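Local coordinates for zinc transport protein ZntB (PDB 3CK6) that probably acts as a zinc-proton symporter that takes up zinc across the inner membrane, with a cytoplasmic domain that assembles into a funnel-shaped homopentamer, at residues S115-E120 with G144-K148; P92-L96 with S182-I187. The protein carries 1 engineered substitution. All coordinates share one frame; numbering follows the deposited sequence.

Overall arrangement
Both contacts join the alpha/beta part of the cytoplasmic domain to its long helices, at points whose centres lie about 14 Å apart. Contact 1 is helix on helix, 116-126 against 134-161, and only partly buried: a small apolar touch ends in a salt-bridge network. Contact 2 is largely buried and sets the loop between strands 77-83 and 96-103 on helix 173-199, the next helix in the chain after 134-161. No charge pairs across it; selenium, methyl groups and one bridging water do the work. The two contacts touch where L96 packs against the backbone of S115, and M95 of contact 2 also reaches I149 of helix 134-161.

Contact 1 of 2, residues S115-E120 with G144-K148; sequences SRAIME and GLNGK
A117 presses its methyl group onto the backbone of the opposing helix: CB of A117 lies 3.5 Å from C of G144. This is the tight end of the contact. With no side chain on G144 to hold the two backbones apart, the CA atoms of A117 and G144 come within 4.8 Å of each other. The axes of segments 116-120 and 144-148 approach to 8.9 Å, with N-to-C directions 128° apart.

On the buried flank, CD2 of L145 fills in beside this touch, 4.1 Å from CB of A117, and also meets the hydroxyl oxygen of S115. That oxygen already has a job: S115 is the N-cap of helix 116-126, and its OG takes a nearly straight hydrogen bond from I118 N.

The other flank is looser and partly exposed. In K148 a bend at chi2 (-56°) followed by an extended tail carries the ammonium across to E120, whose own chain comes from the opposite direction. NZ of K148 lies 2.9 Å from OE2 of E120, on the syn side and 20° out of the carboxylate plane; a second, weak bond links NZ to OE1 at 3.1 Å. R116 crosses the lysine obliquely, its CG 3.7 Å from CE of K148, then bends away and brings NH1 to 3.4 Å from OE2 of E120. That oxygen is thus shared by the R116 guanidinium and the K148 ammonium, which closes the salt-bridge network.

On the buried flank I118 packs onto W33 and H35 of strand 32-37, so helix 116-126 touches both the sheet and helix 134-161. The result is a close Ala-Gly helix crossing with a salt-bridge network at its rim, joining the alpha/beta part of the CorA-family cytoplasmic domain to the first of its long helices.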
loop_
_atom_site.group_PDB
_atom_site.type_symbol
_atom_site.label_atom_id
_atom_site.label_comp_id
_atom_site.label_asym_id
_atom_site.label_seq_id
_atom_site.Cartn_x
_atom_site.Cartn_y
_atom_site.Cartn_z
ATOM N N SER E 115 16.539 29.142 11.141
ATOM C CA SER E 115 16.939 27.736 11.116
ATOM C C SER E 115 18.422 27.674 11.487
ATOM O O SER E 115 19.238 28.393 10.902
ATOM C CB SER E 115 16.688 27.181 9.708
ATOM O OG SER E 115 17.638 26.176 9.314
ATOM N N ARG E 116 18.766 26.821 12.449
ATOM C CA ARG E 116 20.152 26.650 12.862
ATOM C C ARG E 116 20.990 26.100 11.693
ATOM O O ARG E 116 22.117 26.516 11.511
ATOM C CB ARG E 116 20.266 25.758 14.105
ATOM C CG ARG E 116 21.704 25.449 14.510
ATOM C CD ARG E 116 22.215 26.309 15.669
ATOM N NE ARG E 116 22.427 27.722 15.327
ATOM C CZ ARG E 116 23.618 28.328 15.275
ATOM N NH1 ARG E 116 24.739 27.653 15.521
ATOM N NH2 ARG E 116 23.690 29.622 14.972
ATOM N N ALA E 117 20.408 25.206 10.898
ATOM C CA ALA E 117 21.074 24.653 9.690
ATOM C C ALA E 117 21.572 25.732 8.713
ATOM O O ALA E 117 22.711 25.692 8.222
ATOM C CB ALA E 117 20.123 23.718 8.974
ATOM N N ILE E 118 20.701 26.691 8.412
ATOM C CA ILE E 118 21.070 27.796 7.532
ATOM C C ILE E 118 22.040 28.811 8.187
ATOM O O ILE E 118 22.947 29.298 7.525
ATOM C CB ILE E 118 19.822 28.463 6.899
ATOM C CG1 ILE E 118 19.137 27.450 5.956
ATOM C CG2 ILE E 118 20.241 29.720 6.097
ATOM C CD1 ILE E 118 17.776 27.865 5.462
HETATM N N MSE E 119 21.871 29.094 9.482
HETATM C CA MSE E 119 22.872 29.868 10.232
HETATM C C MSE E 119 24.275 29.295 10.106
HETATM O O MSE E 119 25.235 30.039 9.915
HETATM C CB MSE E 119 22.529 29.942 11.734
HETATM C CG MSE E 119 21.222 30.599 12.017
HETATM SE SE MSE E 119 20.916 30.716 13.906
HETATM C CE MSE E 119 19.023 30.361 13.877
ATOM N N GLU E 120 24.392 27.975 10.229
ATOM C CA GLU E 120 25.702 27.306 10.151
ATOM C C GLU E 120 26.323 27.466 8.756
ATOM O O GLU E 120 27.525 27.705 8.634
ATOM C CB GLU E 120 25.612 25.852 10.644
ATOM C CG GLU E 120 25.450 25.850 12.200
ATOM C CD GLU E 120 25.129 24.503 12.865
ATOM O OE1 GLU E 120 25.161 23.431 12.217
ATOM O OE2 GLU E 120 24.839 24.539 14.088
ATOM N N GLY E 144 21.711 19.774 6.192
ATOM C CA GLY E 144 21.750 20.505 7.461
ATOM C C GLY E 144 20.458 20.291 8.248
ATOM O O GLY E 144 20.497 20.002 9.440
ATOM N N LEU E 145 19.323 20.447 7.561
ATOM C CA LEU E 145 17.990 20.204 8.129
ATOM C C LEU E 145 17.828 18.762 8.646
ATOM O O LEU E 145 17.325 18.566 9.759
ATOM C CB LEU E 145 16.893 20.572 7.122
ATOM C CG LEU E 145 16.702 22.056 6.766
ATOM C CD1 LEU E 145 15.719 22.210 5.613
ATOM C CD2 LEU E 145 16.260 22.868 7.970
ATOM N N ASN E 146 18.275 17.767 7.860
ATOM C CA ASN E 146 18.363 16.360 8.319
ATOM C C ASN E 146 19.166 16.209 9.607
ATOM O O ASN E 146 18.691 15.594 10.570
ATOM C CB ASN E 146 19.043 15.461 7.260
ATOM C CG ASN E 146 18.139 15.121 6.093
ATOM O OD1 ASN E 146 16.917 15.293 6.180
ATOM N ND2 ASN E 146 18.738 14.602 4.985
ATOM N N GLY E 147 20.401 16.727 9.589
ATOM C CA GLY E 147 21.298 16.697 10.746
ATOM C C GLY E 147 20.645 17.204 12.032
ATOM O O GLY E 147 20.760 16.581 13.090
ATOM N N LYS E 148 19.960 18.338 11.953
ATOM C CA LYS E 148 19.268 18.865 13.147
ATOM C C LYS E 148 18.054 18.043 13.592
ATOM O O LYS E 148 17.767 17.964 14.790
ATOM C CB LYS E 148 18.907 20.352 12.968
ATOM C CG LYS E 148 20.115 21.252 12.637
ATOM C CD LYS E 148 21.209 21.142 13.687
ATOM C CE LYS E 148 22.386 22.035 13.347
ATOM N NZ LYS E 148 23.431 22.029 14.427
#

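Contact 2 of 2, residues P92-L96 with S182-I187; sequences PEDML and SIKRFI
M95, a selenomethionine, lays its selenium over the backbone of helix 173-199 between I183 and F186, with SE 4.1 Å from CD1 of I183 and 4.2 Å from CB of F186. The chain is extended as far as SE, then turns at chi3 (68°), which swings the CE methyl onto I187, 4.2 Å from its CG1. M95 crosses both isoleucines at about a right angle. Towards the F186 ring the selenium sits obliquely, 5.5 Å from the centroid and 75° off the ring normal: a Met-aromatic contact.

E93 meets the preceding part of the helix with its aliphatic half. Its CB is 3.6 Å from CD1 of I183 and its CG 3.8 Å from CB of S182, while the carboxylate turns off from the helix. The hydroxyl of S182 turns back to its own helix, bonding to K178 O. Between the backbones a water donates to both carbonyl oxygens, E93 O and S182 O, and lies in plane at the edge of the F186 ring.

R82 ties the two sides together from the neighbouring strand, donating to M95 O and making a cation-pi contact with F186. I149 of helix 134-161 touches both M95 and I187, and R185 bonds to T225 of a neighbouring subunit. This is a strand-connecting loop seated by a buried selenomethionine on a long helix, part of the alpha/beta-to-helical junction of the CorA-family funnel domain.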
loop_
_atom_site.group_PDB
_atom_site.type_symbol
_atom_site.label_atom_id
_atom_site.label_comp_id
_atom_site.label_asym_id
_atom_site.label_seq_id
_atom_site.Cartn_x
_atom_site.Cartn_y
_atom_site.Cartn_z
ATOM N N PRO E 92 10.308 22.470 19.670
ATOM C CA PRO E 92 11.093 21.971 18.534
ATOM C C PRO E 92 10.232 21.291 17.472
ATOM O O PRO E 92 10.516 21.427 16.262
ATOM C CB PRO E 92 12.038 20.941 19.177
ATOM C CG PRO E 92 12.160 21.353 20.573
ATOM C CD PRO E 92 10.839 21.972 20.957
ATOM N N GLU E 93 9.193 20.584 17.924
ATOM C CA GLU E 93 8.313 19.793 17.048
ATOM C C GLU E 93 7.319 20.638 16.243
ATOM O O GLU E 93 6.706 20.121 15.310
ATOM C CB GLU E 93 7.558 18.708 17.834
ATOM C CG GLU E 93 6.386 19.224 18.649
ATOM C CD GLU E 93 6.749 19.448 20.110
ATOM O OE1 GLU E 93 7.961 19.505 20.433
ATOM O OE2 GLU E 93 5.814 19.551 20.935
ATOM N N ASP E 94 7.166 21.913 16.595
ATOM C CA ASP E 94 6.410 22.871 15.761
ATOM C C ASP E 94 7.313 23.400 14.644
ATOM O O ASP E 94 7.760 24.558 14.627
ATOM C CB ASP E 94 5.827 23.984 16.607
ATOM C CG ASP E 94 4.961 23.448 17.739
ATOM O OD1 ASP E 94 4.338 22.361 17.568
ATOM O OD2 ASP E 94 4.927 24.110 18.798
HETATM N N MSE E 95 7.569 22.509 13.702
HETATM C CA MSE E 95 8.642 22.675 12.740
HETATM C C MSE E 95 8.445 23.872 11.831
HETATM O O MSE E 95 7.316 24.191 11.447
HETATM C CB MSE E 95 8.781 21.406 11.898
HETATM C CG MSE E 95 8.937 20.157 12.739
HETATM SE SE MSE E 95 9.317 18.642 11.587
HETATM C CE MSE E 95 11.074 19.103 10.961
ATOM N N LEU E 96 9.558 24.526 11.516
ATOM C CA LEU E 96 9.602 25.689 10.628
ATOM C C LEU E 96 9.574 25.300 9.161
ATOM O O LEU E 96 10.205 24.316 8.757
ATOM C CB LEU E 96 10.858 26.524 10.897
ATOM C CG LEU E 96 12.232 25.834 11.027
ATOM C CD1 LEU E 96 12.898 25.483 9.692
ATOM C CD2 LEU E 96 13.175 26.682 11.901
ATOM N N SER E 182 3.887 14.773 15.541
ATOM C CA SER E 182 4.085 16.141 15.050
ATOM C C SER E 182 5.212 16.209 14.008
ATOM O O SER E 182 5.038 16.862 12.976
ATOM C CB SER E 182 4.345 17.124 16.197
ATOM O OG SER E 182 3.282 17.130 17.139
ATOM N N ILE E 183 6.343 15.545 14.281
ATOM C CA ILE E 183 7.490 15.446 13.337
ATOM C C ILE E 183 7.107 14.667 12.099
ATOM O O ILE E 183 7.446 15.065 10.951
ATOM C CB ILE E 183 8.750 14.693 13.961
ATOM C CG1 ILE E 183 9.288 15.371 15.229
ATOM C CG2 ILE E 183 9.884 14.569 12.965
ATOM C CD1 ILE E 183 9.288 16.878 15.241
ATOM N N LYS E 184 6.448 13.531 12.322
ATOM C CA LYS E 184 6.144 12.594 11.228
ATOM C C LYS E 184 5.258 13.261 10.171
ATOM O O LYS E 184 5.424 13.020 8.972
ATOM C CB LYS E 184 5.467 11.335 11.756
ATOM C CG LYS E 184 4.936 10.427 10.646
ATOM C CD LYS E 184 4.284 9.187 11.257
ATOM C CE LYS E 184 3.669 8.307 10.165
ATOM N NZ LYS E 184 3.340 6.957 10.706
ATOM N N ARG E 185 4.346 14.113 10.643
ATOM C CA ARG E 185 3.429 14.875 9.799
ATOM C C ARG E 185 4.141 15.555 8.622
ATOM O O ARG E 185 3.602 15.612 7.509
ATOM C CB ARG E 185 2.683 15.916 10.648
ATOM C CG ARG E 185 1.771 16.872 9.873
ATOM C CD ARG E 185 1.303 17.989 10.789
ATOM N NE ARG E 185 0.349 18.890 10.144
ATOM C CZ ARG E 185 -0.173 19.960 10.725
ATOM N NH1 ARG E 185 0.160 20.265 11.988
ATOM N NH2 ARG E 185 -1.056 20.726 10.045
ATOM N N PHE E 186 5.345 16.059 8.879
ATOM C CA PHE E 186 6.141 16.766 7.861
ATOM C C PHE E 186 7.315 15.971 7.285
ATOM O O PHE E 186 7.765 16.222 6.160
ATOM C CB PHE E 186 6.652 18.070 8.440
ATOM C CG PHE E 186 5.538 18.998 8.877
ATOM C CD1 PHE E 186 4.597 19.445 7.948
ATOM C CD2 PHE E 186 5.418 19.384 10.201
ATOM C CE1 PHE E 186 3.559 20.306 8.323
ATOM C CE2 PHE E 186 4.368 20.249 10.596
ATOM C CZ PHE E 186 3.441 20.705 9.640
ATOM N N ILE E 187 7.838 15.052 8.072
ATOM C CA ILE E 187 9.042 14.357 7.659
ATOM C C ILE E 187 8.783 13.291 6.595
ATOM O O ILE E 187 9.600 13.091 5.705
ATOM C CB ILE E 187 9.886 13.945 8.878
ATOM C CG1 ILE E 187 10.460 15.240 9.468
ATOM C CG2 ILE E 187 11.011 13.005 8.481
ATOM C CD1 ILE E 187 11.374 15.042 10.639
HETATM O O HOH W 1 5.302 19.450 13.379
#